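Local coordinates for protein smoothened (Xenopus laevis, PDB 5KZZ) that is a Frizzled-family receptor of Hedgehog signalling, represented here by its extracellular cysteine-rich domain, and is directly activated by cellular cholesterol, at residues P70-V75 against P88-C93. Numbering follows the deposited sequence.
Sequences PLLCAV and PSQGLC
Leu71 and Leu92 meet obliquely between helix 62-76 and the first turn of helix 90-97, in a contact of apolar side chains, with no hydrogen bond crossing it. Leu71 reaches across through CD1, which lies 3.9 Å from Leu92 CD2 and 3.8 Å from Pro88 CB, so one methyl fills the angle between the proline ring and the leucine branch. Its CG stands anti to the backbone N (chi1 -177°), which carries the methyls away from their own helix. Leu92 has the same extended first torsion; its CD2 presses on the helix backbone itself, 3.8 Å from Leu71 CA, while CD1 lies near the exposed ring of Pro70, a looser and less certain approach.

Pro88 packs through its CB and CG. The CB rests 4.0 Å from the methyl of Ala74, where the backbones come closest, and the CG lies 3.9 Å from Val75 CG2; the Leu71 and Pro88 side chains run at about a right angle to each other.

Within segment 88-93, Ser89, at the N-cap, accepts from Leu92 N through OG (3.0 Å, 162°), tying down the turn that presents Leu92.

Disulfides Cys73-Cys24 and Cys93-Cys115 secure the two helices to other parts of this Frizzled-type domain. Phe112 of helix 110-114 touches Leu71 and Cys93, and Phe120 touches Leu71 and Pro88, extending the apolar cluster. Strands 80-81 and 84-86 lie in the connection between the two segments, which returns the chain from helix 62-76 to helix 90-97.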
loop_
_atom_site.group_PDB
_atom_site.type_symbol
_atom_site.label_atom_id
_atom_site.label_comp_id
_atom_site.label_asym_id
_atom_site.label_seq_id
_atom_site.Cartn_x
_atom_site.Cartn_y
_atom_site.Cartn_z
ATOM N N PRO A 70 -0.916 -7.090 -0.129
ATOM C CA PRO A 70 -1.354 -6.252 0.990
ATOM C C PRO A 70 -0.494 -4.993 1.135
ATOM O O PRO A 70 -0.995 -4.001 1.626
ATOM C CB PRO A 70 -1.206 -7.183 2.208
ATOM C CG PRO A 70 -0.227 -8.236 1.770
ATOM C CD PRO A 70 -0.590 -8.452 0.327
ATOM N N LEU A 71 0.765 -5.041 0.708
ATOM C CA LEU A 71 1.609 -3.851 0.759
ATOM C C LEU A 71 1.112 -2.818 -0.251
ATOM O O LEU A 71 0.953 -1.646 0.098
ATOM C CB LEU A 71 3.084 -4.230 0.512
ATOM C CG LEU A 71 4.099 -3.081 0.611
ATOM C CD1 LEU A 71 3.924 -2.385 1.921
ATOM C CD2 LEU A 71 5.519 -3.636 0.453
ATOM N N LEU A 72 0.846 -3.249 -1.487
ATOM C CA LEU A 72 0.334 -2.324 -2.484
ATOM C C LEU A 72 -0.987 -1.731 -2.040
ATOM O O LEU A 72 -1.219 -0.536 -2.218
ATOM C CB LEU A 72 0.184 -3.018 -3.834
ATOM C CG LEU A 72 1.481 -3.448 -4.527
ATOM C CD1 LEU A 72 1.182 -4.219 -5.802
ATOM C CD2 LEU A 72 2.378 -2.241 -4.814
ATOM N N CYS A 73 -1.862 -2.547 -1.459
ATOM C CA CYS A 73 -3.126 -2.008 -1.006
ATOM C C CYS A 73 -2.969 -1.014 0.154
ATOM O O CYS A 73 -3.682 -0.016 0.218
ATOM C CB CYS A 73 -4.051 -3.158 -0.649
ATOM S SG CYS A 73 -4.561 -4.099 -2.146
ATOM N N ALA A 74 -2.015 -1.278 1.047
ATOM C CA ALA A 74 -1.745 -0.381 2.165
ATOM C C ALA A 74 -1.154 0.957 1.718
ATOM O O ALA A 74 -1.271 1.944 2.427
ATOM C CB ALA A 74 -0.822 -1.070 3.174
ATOM N N VAL A 75 -0.489 0.987 0.564
ATOM C CA VAL A 75 0.070 2.211 0.013
ATOM C C VAL A 75 -0.944 2.959 -0.854
ATOM O O VAL A 75 -1.106 4.175 -0.725
ATOM C CB VAL A 75 1.333 1.874 -0.821
ATOM C CG1 VAL A 75 1.798 3.052 -1.691
ATOM C CG2 VAL A 75 2.454 1.392 0.097
ATOM N N PRO A 88 1.824 1.905 5.824
ATOM C CA PRO A 88 2.252 0.501 5.754
ATOM C C PRO A 88 3.349 0.252 6.776
ATOM O O PRO A 88 4.183 1.130 7.003
ATOM C CB PRO A 88 2.786 0.348 4.323
ATOM C CG PRO A 88 3.180 1.743 3.918
ATOM C CD PRO A 88 2.167 2.640 4.592
ATOM N N SER A 89 3.354 -0.913 7.399
ATOM C CA SER A 89 4.261 -1.146 8.513
ATOM C C SER A 89 5.650 -1.627 8.094
ATOM O O SER A 89 5.835 -2.220 7.027
ATOM C CB SER A 89 3.648 -2.157 9.475
ATOM O OG SER A 89 3.574 -3.431 8.868
ATOM N N GLN A 90 6.630 -1.387 8.973
ATOM C CA GLN A 90 7.960 -1.926 8.783
ATOM C C GLN A 90 7.901 -3.460 8.621
ATOM O O GLN A 90 8.570 -4.026 7.752
ATOM C CB GLN A 90 8.848 -1.510 9.963
ATOM C CG GLN A 90 10.243 -2.060 9.925
ATOM C CD GLN A 90 11.121 -1.480 8.840
ATOM O OE1 GLN A 90 12.146 -2.076 8.514
ATOM N NE2 GLN A 90 10.733 -0.328 8.266
ATOM N N GLY A 91 7.088 -4.129 9.440
ATOM C CA GLY A 91 7.001 -5.573 9.396
ATOM C C GLY A 91 6.484 -6.070 8.066
ATOM O O GLY A 91 7.039 -7.001 7.481
ATOM N N LEU A 92 5.432 -5.442 7.572
ATOM C CA LEU A 92 4.912 -5.805 6.260
ATOM C C LEU A 92 5.955 -5.609 5.156
ATOM O O LEU A 92 6.126 -6.462 4.298
ATOM C CB LEU A 92 3.661 -4.996 5.963
ATOM C CG LEU A 92 3.020 -5.230 4.601
ATOM C CD1 LEU A 92 2.664 -6.692 4.429
ATOM C CD2 LEU A 92 1.767 -4.366 4.518
ATOM N N CYS A 93 6.680 -4.492 5.176
ATOM C CA CYS A 93 7.757 -4.299 4.204
ATOM C C CYS A 93 8.842 -5.380 4.294
ATOM O O CYS A 93 9.261 -5.934 3.276
ATOM C CB CYS A 93 8.401 -2.922 4.370
ATOM S SG CYS A 93 9.740 -2.597 3.160
#